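Local structure of walker-type atpase (Pyrococcus abyssi, 2QEN) at residues Phe15-Glu20 with Val198-Phe203; Gly171-Leu176 with Lys325-Ile330; Glu210-Gly215 with Gly240-Phe245. The protein is of unknown cellular function but binds ADP and magnesium through a P-loop ATPase domain, and probably binds and hydrolyses ATP. The protein carries 1 engineered substitution. All coordinates share one frame; numbering follows the deposited sequence.

Contact 1 (Phe15-Glu20 with Val198-Phe203); sequences FDREEE and VLVKPF. With ADP (adenosine-5'-diphosphate), chain C.
R17 meets K201 end-on. Its NH1 and NH2 both donate to the single carbonyl oxygen K201 O, each nitrogen 2.9 Å from it. The oxygen lies close to the guanidinium plane. The NH1 bond runs almost in line with the carbonyl, whereas NH2 comes from above the carbonyl plane. The two faces of the guanidinium are filled as well. V200 CG1 sits 3.4 Å above the plane of R17 on one side. F203 CE1 sits 3.6 Å above it on the other, with ring and guanidinium planes turned 45° apart. A bend at chi2 (-56°) brings the R17 tip over to these partners. R17 NH1 also forms a salt bridge with E20 OE2 at 3.1 Å, whose hydrogen bond is weak, and R17 NH2 bonds to V42 O. Beside this grip F15 reads the adenine through its backbone: F15 N donates to ADP N1 and ADP N6 donates to F15 O, both at 2.9 Å. The F203 ring presents its edge to ADP N6. The contact thus joins the start of helix 18-30 to the chain leaving edge strand 196-199, which pairs with strand 33-37. Helix 44-54 touches R17, E20 and V200 through L47, and helices 205-217 and 239-252 cover F203.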
loop_
_atom_site.group_PDB
_atom_site.type_symbol
_atom_site.label_atom_id
_atom_site.label_comp_id
_atom_site.label_asym_id
_atom_site.label_seq_id
_atom_site.Cartn_x
_atom_site.Cartn_y
_atom_site.Cartn_z
ATOM N N PHE A 15 3.295 -5.804 15.296
ATOM C CA PHE A 15 4.640 -5.663 15.860
ATOM C C PHE A 15 5.181 -4.258 15.595
ATOM O O PHE A 15 5.094 -3.754 14.475
ATOM C CB PHE A 15 5.604 -6.717 15.297
ATOM C CG PHE A 15 6.928 -6.798 16.032
ATOM C CD1 PHE A 15 7.046 -7.561 17.192
ATOM C CD2 PHE A 15 8.058 -6.117 15.559
ATOM C CE1 PHE A 15 8.263 -7.636 17.884
ATOM C CE2 PHE A 15 9.283 -6.196 16.235
ATOM C CZ PHE A 15 9.382 -6.956 17.404
ATOM N N ASP A 16 5.756 -3.660 16.639
ATOM C CA ASP A 16 6.224 -2.260 16.668
ATOM C C ASP A 16 5.334 -1.228 15.980
ATOM O O ASP A 16 4.165 -1.073 16.345
ATOM C CB ASP A 16 7.670 -2.114 16.195
ATOM C CG ASP A 16 8.495 -1.197 17.127
ATOM O OD1 ASP A 16 7.975 -0.118 17.545
ATOM O OD2 ASP A 16 9.656 -1.574 17.457
ATOM N N ARG A 17 5.908 -0.528 15.000
ATOM C CA ARG A 17 5.240 0.577 14.274
ATOM C C ARG A 17 4.729 1.714 15.167
ATOM O O ARG A 17 3.792 2.430 14.813
ATOM C CB ARG A 17 4.128 0.055 13.350
ATOM C CG ARG A 17 4.585 -0.879 12.217
ATOM C CD ARG A 17 5.659 -0.263 11.312
ATOM N NE ARG A 17 5.889 -1.041 10.086
ATOM C CZ ARG A 17 7.004 -0.980 9.361
ATOM N NH1 ARG A 17 8.002 -0.187 9.742
ATOM N NH2 ARG A 17 7.132 -1.713 8.255
ATOM N N GLU A 18 5.369 1.886 16.317
ATOM C CA GLU A 18 4.951 2.904 17.286
ATOM C C GLU A 18 5.336 4.328 16.861
ATOM O O GLU A 18 4.598 5.278 17.117
ATOM C CB GLU A 18 5.465 2.553 18.686
ATOM C CG GLU A 18 4.610 1.478 19.362
ATOM C CD GLU A 18 5.426 0.447 20.106
ATOM O OE1 GLU A 18 6.268 0.851 20.939
ATOM O OE2 GLU A 18 5.232 -0.772 19.853
ATOM N N GLU A 19 6.487 4.455 16.207
ATOM C CA GLU A 19 6.933 5.713 15.605
ATOM C C GLU A 19 5.995 6.101 14.452
ATOM O O GLU A 19 5.566 7.242 14.351
ATOM C CB GLU A 19 8.371 5.589 15.071
ATOM C CG GLU A 19 9.353 4.717 15.908
ATOM C CD GLU A 19 9.122 3.189 15.789
ATOM O OE1 GLU A 19 8.756 2.683 14.703
ATOM O OE2 GLU A 19 9.326 2.489 16.806
ATOM N N GLU A 20 5.686 5.125 13.598
ATOM C CA GLU A 20 4.832 5.314 12.424
ATOM C C GLU A 20 3.398 5.714 12.791
ATOM O O GLU A 20 2.788 6.567 12.133
ATOM C CB GLU A 20 4.825 4.050 11.559
ATOM C CG GLU A 20 6.124 3.772 10.823
ATOM C CD GLU A 20 7.176 3.026 11.661
ATOM O OE1 GLU A 20 6.968 2.813 12.882
ATOM O OE2 GLU A 20 8.224 2.649 11.087
ATOM N N VAL A 198 3.521 10.245 5.628
ATOM C CA VAL A 198 4.004 9.260 6.573
ATOM C C VAL A 198 4.586 8.072 5.794
ATOM O O VAL A 198 3.887 7.421 4.999
ATOM C CB VAL A 198 2.890 8.866 7.581
ATOM C CG1 VAL A 198 3.380 7.771 8.540
ATOM C CG2 VAL A 198 2.436 10.116 8.358
ATOM N N LEU A 199 5.878 7.842 6.012
ATOM C CA LEU A 199 6.678 6.852 5.320
ATOM C C LEU A 199 6.817 5.588 6.159
ATOM O O LEU A 199 7.257 5.656 7.313
ATOM C CB LEU A 199 8.074 7.417 5.057
ATOM C CG LEU A 199 8.380 8.383 3.895
ATOM C CD1 LEU A 199 7.239 9.290 3.513
ATOM C CD2 LEU A 199 9.645 9.197 4.194
ATOM N N VAL A 200 6.435 4.451 5.567
ATOM C CA VAL A 200 6.569 3.135 6.198
ATOM C C VAL A 200 7.659 2.341 5.475
ATOM O O VAL A 200 7.500 1.946 4.317
ATOM C CB VAL A 200 5.224 2.330 6.232
ATOM C CG1 VAL A 200 5.398 1.034 7.003
ATOM C CG2 VAL A 200 4.089 3.156 6.838
ATOM N N LYS A 201 8.755 2.106 6.194
ATOM C CA LYS A 201 9.943 1.450 5.673
ATOM C C LYS A 201 10.053 0.035 6.229
ATOM O O LYS A 201 9.450 -0.257 7.267
ATOM C CB LYS A 201 11.181 2.242 6.102
ATOM C CG LYS A 201 11.141 3.740 5.800
ATOM C CD LYS A 201 11.194 4.013 4.294
ATOM C CE LYS A 201 11.724 5.414 3.998
ATOM N NZ LYS A 201 11.527 5.767 2.560
ATOM N N PRO A 202 10.823 -0.849 5.544
ATOM C CA PRO A 202 11.185 -2.162 6.091
ATOM C C PRO A 202 11.811 -2.052 7.473
ATOM O O PRO A 202 12.531 -1.093 7.739
ATOM C CB PRO A 202 12.253 -2.673 5.110
ATOM C CG PRO A 202 11.940 -2.021 3.823
ATOM C CD PRO A 202 11.385 -0.652 4.189
ATOM N N PHE A 203 11.532 -3.022 8.340
ATOM C CA PHE A 203 12.194 -3.138 9.632
ATOM C C PHE A 203 13.706 -3.158 9.441
ATOM O O PHE A 203 14.203 -3.719 8.455
ATOM C CB PHE A 203 11.809 -4.454 10.330
ATOM C CG PHE A 203 10.349 -4.567 10.716
ATOM C CD1 PHE A 203 9.600 -3.441 11.091
ATOM C CD2 PHE A 203 9.734 -5.827 10.755
ATOM C CE1 PHE A 203 8.257 -3.566 11.468
ATOM C CE2 PHE A 203 8.390 -5.957 11.139
ATOM C CZ PHE A 203 7.650 -4.827 11.484
HETATM P PB ADP C . 0.984 -3.207 2.357
HETATM O O1B ADP C . 2.066 -2.240 2.775
HETATM O O2B ADP C . -0.402 -2.656 2.609
HETATM O O3B ADP C . 1.129 -3.797 0.979
HETATM P PA ADP C . 0.174 -5.178 4.407
HETATM O O1A ADP C . -0.266 -4.249 5.508
HETATM O O2A ADP C . -0.837 -5.989 3.656
HETATM O O3A ADP C . 1.194 -4.445 3.363
HETATM O "O5'" ADP C . 1.242 -6.168 5.111
HETATM C "C5'" ADP C . 1.673 -7.400 4.525
HETATM C "C4'" ADP C . 1.506 -8.508 5.573
HETATM O "O4'" ADP C . 2.591 -8.474 6.519
HETATM C "C3'" ADP C . 0.254 -8.402 6.442
HETATM O "O3'" ADP C . -0.845 -9.136 5.914
HETATM C "C2'" ADP C . 0.665 -9.049 7.726
HETATM O "O2'" ADP C . 0.769 -10.440 7.434
HETATM C "C1'" ADP C . 2.106 -8.658 7.853
HETATM N N9 ADP C . 2.435 -7.440 8.627
HETATM C C8 ADP C . 2.652 -6.222 8.099
HETATM N N7 ADP C . 3.017 -5.330 9.051
HETATM C C5 ADP C . 3.035 -5.986 10.225
HETATM C C6 ADP C . 3.330 -5.648 11.633
HETATM N N6 ADP C . 3.693 -4.394 11.985
HETATM N N1 ADP C . 3.232 -6.638 12.556
HETATM C C2 ADP C . 2.863 -7.879 12.224
HETATM N N3 ADP C . 2.602 -8.269 10.962
HETATM C C4 ADP C . 2.661 -7.383 9.938
#

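Contact 2 (Gly171-Leu176 with Lys325-Ile330); sequences GSEVGL and KKMNWI
G175 and K326 bring their backbones together with CA atoms 3.8 Å apart, and the CA atoms of E173 and M327 lie 4.3 Å apart. The start of helix 174-181 here meets the end of helix 314-326. That helix closes in a Schellman motif, with N328 at positive phi (66°). The contact joins the P-loop ATPase domain to the C-terminal region related to the winged helix-turn-helix of MCM proteins. G175 has no side chain, which lets the K326 backbone approach so closely. N328 reaches across with its amide: ND2 donates to S172 O at 3.0 Å, with an N-H...O angle of 155°. The oxygen lies near the amide plane of N328, and V174 CG2 packs against ND2. M327 runs side by side with two neighbours. Its CG lies 3.3 Å from E173 OE2 and 3.6 Å from L176 CD2. The other carboxylate oxygen, E173 OE1, is bonded to Q138 NE2. L176 CD1 rests on K326 CB, with the two side chains crossing at about a right angle. The K326 chain stays extended until its last torsion, and its NZ forms a salt bridge with D179 on helix 174-181. S172 turns its OG to E136 and K44, so the backbone that receives N328 also borders the nucleotide site. The first turn of helix 174-181 is reached both directly and through a water. L176 N donates to K326 O at 3.2 Å, from above the carbonyl plane. The water accepts from G175 N at 2.9 Å and donates to K325 O at 2.6 Å.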
loop_
_atom_site.group_PDB
_atom_site.type_symbol
_atom_site.label_atom_id
_atom_site.label_comp_id
_atom_site.label_asym_id
_atom_site.label_seq_id
_atom_site.Cartn_x
_atom_site.Cartn_y
_atom_site.Cartn_z
ATOM N N GLY A 171 -0.423 4.422 -0.822
ATOM C CA GLY A 171 0.081 3.946 -2.101
ATOM C C GLY A 171 1.373 3.168 -1.942
ATOM O O GLY A 171 2.304 3.610 -1.256
ATOM N N SER A 172 1.405 1.988 -2.554
ATOM C CA SER A 172 2.643 1.235 -2.742
ATOM C C SER A 172 3.402 1.757 -3.965
ATOM O O SER A 172 4.632 1.716 -3.995
ATOM C CB SER A 172 2.348 -0.256 -2.905
ATOM O OG SER A 172 1.680 -0.776 -1.756
ATOM N N GLU A 173 2.661 2.233 -4.967
ATOM C CA GLU A 173 3.244 2.839 -6.161
ATOM C C GLU A 173 3.304 4.337 -5.893
ATOM O O GLU A 173 2.484 5.107 -6.390
ATOM C CB GLU A 173 2.412 2.513 -7.411
ATOM C CG GLU A 173 2.160 0.991 -7.627
ATOM C CD GLU A 173 1.244 0.693 -8.815
ATOM O OE1 GLU A 173 0.035 1.031 -8.744
ATOM O OE2 GLU A 173 1.723 0.108 -9.818
ATOM N N VAL A 174 4.273 4.723 -5.065
ATOM C CA VAL A 174 4.395 6.081 -4.542
ATOM C C VAL A 174 4.466 7.168 -5.628
ATOM O O VAL A 174 3.768 8.186 -5.554
ATOM C CB VAL A 174 5.592 6.202 -3.561
ATOM C CG1 VAL A 174 5.712 7.647 -3.032
ATOM C CG2 VAL A 174 5.426 5.235 -2.395
ATOM N N GLY A 175 5.297 6.947 -6.634
ATOM C CA GLY A 175 5.443 7.899 -7.726
ATOM C C GLY A 175 4.149 8.081 -8.491
ATOM O O GLY A 175 3.867 9.165 -8.979
ATOM N N LEU A 176 3.369 7.002 -8.583
ATOM C CA LEU A 176 2.106 6.992 -9.311
ATOM C C LEU A 176 1.029 7.713 -8.531
ATOM O O LEU A 176 0.125 8.310 -9.124
ATOM C CB LEU A 176 1.680 5.551 -9.629
ATOM C CG LEU A 176 1.738 5.005 -11.072
ATOM C CD1 LEU A 176 2.743 5.687 -12.032
ATOM C CD2 LEU A 176 1.899 3.499 -11.111
ATOM N N LYS A 325 10.438 2.887 -11.303
ATOM C CA LYS A 325 10.636 3.643 -10.063
ATOM C C LYS A 325 9.328 4.180 -9.453
ATOM O O LYS A 325 9.117 4.083 -8.225
ATOM C CB LYS A 325 11.600 4.813 -10.313
ATOM C CG LYS A 325 13.062 4.402 -10.537
ATOM C CD LYS A 325 13.869 5.519 -11.248
ATOM C CE LYS A 325 14.256 6.658 -10.319
ATOM N NZ LYS A 325 15.043 7.756 -11.012
ATOM N N LYS A 326 8.465 4.743 -10.307
ATOM C CA LYS A 326 7.160 5.287 -9.910
ATOM C C LYS A 326 6.204 4.199 -9.422
ATOM O O LYS A 326 5.336 4.449 -8.580
ATOM C CB LYS A 326 6.497 6.006 -11.088
ATOM C CG LYS A 326 7.136 7.332 -11.502
ATOM C CD LYS A 326 6.418 7.882 -12.738
ATOM C CE LYS A 326 7.111 9.117 -13.325
ATOM N NZ LYS A 326 6.498 10.356 -12.779
ATOM N N MET A 327 6.350 3.005 -9.991
ATOM C CA MET A 327 5.608 1.829 -9.555
ATOM C C MET A 327 6.261 1.216 -8.315
ATOM O O MET A 327 5.724 0.284 -7.733
ATOM C CB MET A 327 5.564 0.787 -10.688
ATOM C CG MET A 327 4.379 0.910 -11.661
ATOM S SD MET A 327 4.639 -0.154 -13.113
ATOM C CE MET A 327 3.085 -0.996 -13.222
ATOM N N ASN A 328 7.446 1.713 -7.952
ATOM C CA ASN A 328 8.208 1.215 -6.803
ATOM C C ASN A 328 8.725 -0.236 -6.931
ATOM O O ASN A 328 8.935 -0.921 -5.909
ATOM C CB ASN A 328 7.389 1.368 -5.516
ATOM C CG ASN A 328 8.145 2.088 -4.417
ATOM O OD1 ASN A 328 9.338 2.375 -4.544
ATOM N ND2 ASN A 328 7.451 2.378 -3.323
ATOM N N TRP A 329 8.929 -0.712 -8.161
ATOM C CA TRP A 329 9.613 -2.008 -8.354
ATOM C C TRP A 329 11.077 -1.827 -7.998
ATOM O O TRP A 329 11.731 -2.744 -7.488
ATOM C CB TRP A 329 9.492 -2.518 -9.794
ATOM C CG TRP A 329 8.141 -3.123 -10.086
ATOM C CD1 TRP A 329 7.078 -2.499 -10.654
ATOM C CD2 TRP A 329 7.719 -4.469 -9.819
ATOM N NE1 TRP A 329 6.020 -3.360 -10.758
ATOM C CE2 TRP A 329 6.381 -4.579 -10.257
ATOM C CE3 TRP A 329 8.344 -5.592 -9.268
ATOM C CZ2 TRP A 329 5.647 -5.766 -10.154
ATOM C CZ3 TRP A 329 7.617 -6.777 -9.161
ATOM C CH2 TRP A 329 6.280 -6.855 -9.607
ATOM N N ILE A 330 11.544 -0.595 -8.213
ATOM C CA ILE A 330 12.954 -0.271 -8.217
ATOM C C ILE A 330 13.259 1.032 -7.475
ATOM O O ILE A 330 12.462 1.961 -7.475
ATOM C CB ILE A 330 13.447 -0.246 -9.700
ATOM C CG1 ILE A 330 14.411 -1.361 -9.956
ATOM C CG2 ILE A 330 13.944 1.099 -10.203
ATOM C CD1 ILE A 330 13.709 -2.464 -10.541
HETATM O O HOH W 1 7.697 5.262 -6.463
#

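Contact 3 (Glu210-Gly215 with Gly240-Phe245); sequences EFLKRG and GWLVVF. With ADP (adenosine-5'-diphosphate), chain C.
F211 packs its ring against L242 and V243. The helices 210-215 and 240-245 that carry them run in roughly the same direction, with a crossing angle of -31° and axes 10.4 Å apart. Following the first helix, F211 is the first residue to reach across. Its CG is anti to the backbone N (chi1 -175°), which sends the ring toward the second helix. There V243 CG2 sits at the ring edge, 3.5 Å from F211 CZ and near the ring plane. F211 CE1 lies 3.8 Å from L242 CB. The neighbouring rim carbon on the far side of CZ, F211 CE2, is 3.5 Å from ADP C2. V243 CG2 also faces the ribose, and G240 CA lies 3.3 Å from ADP O4'. The ring of F211 further meets F15 edge-to-face and packs on F203.

L212 follows and works on a second side of L242. Its CD1 is 4.2 Å from L242 CD2, and the two side chains cross at about a right angle. L212 CD2 approaches the backbone oxygen L242 O at 3.6 Å. The same methyl touches the ring edge of F245 at CD2. Both L212 and F245 also rest on A231 of helix 225-235, so three helices share this packing.

The side chains that meet are all apolar, so the helices are held by shape and van der Waals packing. F211, V243 and G240 bring carbon atoms against the base and ribose and so line the ADP pocket with an apolar surface.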
loop_
_atom_site.group_PDB
_atom_site.type_symbol
_atom_site.label_atom_id
_atom_site.label_comp_id
_atom_site.label_asym_id
_atom_site.label_seq_id
_atom_site.Cartn_x
_atom_site.Cartn_y
_atom_site.Cartn_z
ATOM N N GLU A 210 13.954 -9.535 16.123
ATOM C CA GLU A 210 12.970 -9.476 17.207
ATOM C C GLU A 210 11.535 -9.883 16.816
ATOM O O GLU A 210 10.821 -10.520 17.614
ATOM C CB GLU A 210 12.968 -8.082 17.843
ATOM C CG GLU A 210 12.513 -8.085 19.282
ATOM C CD GLU A 210 13.046 -9.283 20.053
ATOM O OE1 GLU A 210 14.258 -9.282 20.391
ATOM O OE2 GLU A 210 12.239 -10.226 20.296
ATOM N N PHE A 211 11.136 -9.505 15.600
ATOM C CA PHE A 211 9.857 -9.896 15.009
ATOM C C PHE A 211 9.739 -11.419 14.968
ATOM O O PHE A 211 8.793 -11.981 15.517
ATOM C CB PHE A 211 9.743 -9.287 13.597
ATOM C CG PHE A 211 8.419 -9.512 12.923
ATOM C CD1 PHE A 211 8.148 -10.712 12.243
ATOM C CD2 PHE A 211 7.451 -8.505 12.920
ATOM C CE1 PHE A 211 6.917 -10.923 11.610
ATOM C CE2 PHE A 211 6.235 -8.701 12.287
ATOM C CZ PHE A 211 5.968 -9.925 11.624
ATOM N N LEU A 212 10.712 -12.073 14.337
ATOM C CA LEU A 212 10.761 -13.530 14.254
ATOM C C LEU A 212 10.833 -14.207 15.620
ATOM O O LEU A 212 10.127 -15.187 15.877
ATOM C CB LEU A 212 11.950 -13.982 13.389
ATOM C CG LEU A 212 11.797 -13.756 11.879
ATOM C CD1 LEU A 212 13.005 -14.330 11.130
ATOM C CD2 LEU A 212 10.457 -14.353 11.339
ATOM N N LYS A 213 11.683 -13.674 16.490
ATOM C CA LYS A 213 11.807 -14.152 17.864
ATOM C C LYS A 213 10.477 -14.162 18.608
ATOM O O LYS A 213 10.133 -15.166 19.222
ATOM C CB LYS A 213 12.849 -13.326 18.622
ATOM C CG LYS A 213 14.277 -13.768 18.338
ATOM C CD LYS A 213 15.327 -12.924 19.078
ATOM C CE LYS A 213 15.188 -13.012 20.590
ATOM N NZ LYS A 213 15.101 -14.434 21.047
ATOM N N ARG A 214 9.737 -13.053 18.546
ATOM C CA ARG A 214 8.409 -12.961 19.165
ATOM C C ARG A 214 7.449 -14.014 18.588
ATOM O O ARG A 214 6.773 -14.720 19.344
ATOM C CB ARG A 214 7.820 -11.544 19.025
ATOM C CG ARG A 214 6.552 -11.320 19.824
ATOM C CD ARG A 214 6.037 -9.880 19.723
ATOM N NE ARG A 214 6.485 -9.019 20.827
ATOM C CZ ARG A 214 6.147 -7.735 20.964
ATOM N NH1 ARG A 214 5.358 -7.154 20.065
ATOM N NH2 ARG A 214 6.592 -7.024 21.999
ATOM N N GLY A 215 7.414 -14.129 17.257
ATOM C CA GLY A 215 6.578 -15.116 16.570
ATOM C C GLY A 215 6.742 -16.553 17.053
ATOM O O GLY A 215 5.759 -17.270 17.211
ATOM N N GLY A 240 5.642 -8.856 5.379
ATOM C CA GLY A 240 4.854 -9.809 4.591
ATOM C C GLY A 240 5.572 -11.142 4.435
ATOM O O GLY A 240 4.975 -12.203 4.631
ATOM N N TRP A 241 6.868 -11.083 4.121
ATOM C CA TRP A 241 7.669 -12.293 3.945
ATOM C C TRP A 241 8.092 -12.939 5.272
ATOM O O TRP A 241 8.147 -14.162 5.381
ATOM C CB TRP A 241 8.868 -12.019 3.035
ATOM C CG TRP A 241 8.489 -11.378 1.686
ATOM C CD1 TRP A 241 9.043 -10.259 1.132
ATOM C CD2 TRP A 241 7.492 -11.835 0.748
ATOM N NE1 TRP A 241 8.451 -9.987 -0.086
ATOM C CE2 TRP A 241 7.498 -10.938 -0.341
ATOM C CE3 TRP A 241 6.596 -12.909 0.730
ATOM C CZ2 TRP A 241 6.660 -11.092 -1.443
ATOM C CZ3 TRP A 241 5.728 -13.045 -0.362
ATOM C CH2 TRP A 241 5.781 -12.144 -1.438
ATOM N N LEU A 242 8.354 -12.113 6.282
ATOM C CA LEU A 242 8.682 -12.601 7.629
ATOM C C LEU A 242 7.546 -13.424 8.264
ATOM O O LEU A 242 7.805 -14.407 8.960
ATOM C CB LEU A 242 9.094 -11.440 8.551
ATOM C CG LEU A 242 10.399 -10.665 8.255
ATOM C CD1 LEU A 242 10.539 -9.447 9.174
ATOM C CD2 LEU A 242 11.636 -11.533 8.332
ATOM N N VAL A 243 6.304 -13.003 8.029
ATOM C CA VAL A 243 5.115 -13.759 8.466
ATOM C C VAL A 243 4.906 -15.071 7.687
ATOM O O VAL A 243 4.613 -16.094 8.294
ATOM C CB VAL A 243 3.814 -12.896 8.470
ATOM C CG1 VAL A 243 2.564 -13.771 8.718
ATOM C CG2 VAL A 243 3.888 -11.812 9.538
ATOM N N VAL A 244 5.044 -15.045 6.365
ATOM C CA VAL A 244 4.961 -16.269 5.541
ATOM C C VAL A 244 5.998 -17.299 6.009
ATOM O O VAL A 244 5.682 -18.482 6.151
ATOM C CB VAL A 244 5.188 -15.986 4.014
ATOM C CG1 VAL A 244 5.348 -17.298 3.230
ATOM C CG2 VAL A 244 4.044 -15.113 3.424
ATOM N N PHE A 245 7.228 -16.846 6.228
ATOM C CA PHE A 245 8.296 -17.700 6.762
ATOM C C PHE A 245 7.940 -18.290 8.140
ATOM O O PHE A 245 8.098 -19.489 8.360
ATOM C CB PHE A 245 9.625 -16.940 6.829
ATOM C CG PHE A 245 10.730 -17.733 7.480
ATOM C CD1 PHE A 245 11.392 -18.745 6.761
ATOM C CD2 PHE A 245 11.085 -17.494 8.817
ATOM C CE1 PHE A 245 12.381 -19.512 7.369
ATOM C CE2 PHE A 245 12.059 -18.269 9.437
ATOM C CZ PHE A 245 12.725 -19.261 8.721
HETATM P PB ADP C . 0.984 -3.207 2.357
HETATM O O1B ADP C . 2.066 -2.240 2.775
HETATM O O2B ADP C . -0.402 -2.656 2.609
HETATM O O3B ADP C . 1.129 -3.797 0.979
HETATM P PA ADP C . 0.174 -5.178 4.407
HETATM O O1A ADP C . -0.266 -4.249 5.508
HETATM O O2A ADP C . -0.837 -5.989 3.656
HETATM O O3A ADP C . 1.194 -4.445 3.363
HETATM O "O5'" ADP C . 1.242 -6.168 5.111
HETATM C "C5'" ADP C . 1.673 -7.400 4.525
HETATM C "C4'" ADP C . 1.506 -8.508 5.573
HETATM O "O4'" ADP C . 2.591 -8.474 6.519
HETATM C "C3'" ADP C . 0.254 -8.402 6.442
HETATM O "O3'" ADP C . -0.845 -9.136 5.914
HETATM C "C2'" ADP C . 0.665 -9.049 7.726
HETATM O "O2'" ADP C . 0.769 -10.440 7.434
HETATM C "C1'" ADP C . 2.106 -8.658 7.853
HETATM N N9 ADP C . 2.435 -7.440 8.627
HETATM C C8 ADP C . 2.652 -6.222 8.099
HETATM N N7 ADP C . 3.017 -5.330 9.051
HETATM C C5 ADP C . 3.035 -5.986 10.225
HETATM C C6 ADP C . 3.330 -5.648 11.633
HETATM N N6 ADP C . 3.693 -4.394 11.985
HETATM N N1 ADP C . 3.232 -6.638 12.556
HETATM C C2 ADP C . 2.863 -7.879 12.224
HETATM N N3 ADP C . 2.602 -8.269 10.962
HETATM C C4 ADP C . 2.661 -7.383 9.938
#

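Contacts 1 and 3 share the adenine end of the ADP site. Their centres are 15 Å apart and they touch directly: F203 CE2 lies 3.2 Å from F211 CD2, and F15 CB lies 3.5 Å from F211 CD2. Contact 1 supplies backbone bonds to the base, and contact 3 supplies apolar surface. Contact 2 belongs to the phosphate end. The side chain of S172 is about 4 Å from ADP and about 5 Å from the bound magnesium. The centre of contact 2 lies 18 Å from that of contact 1 and 25 Å from that of contact 3. K44 lies between contacts 1 and 2, its side chain about 3 Å from that of S172 and about 4 Å from that of V200.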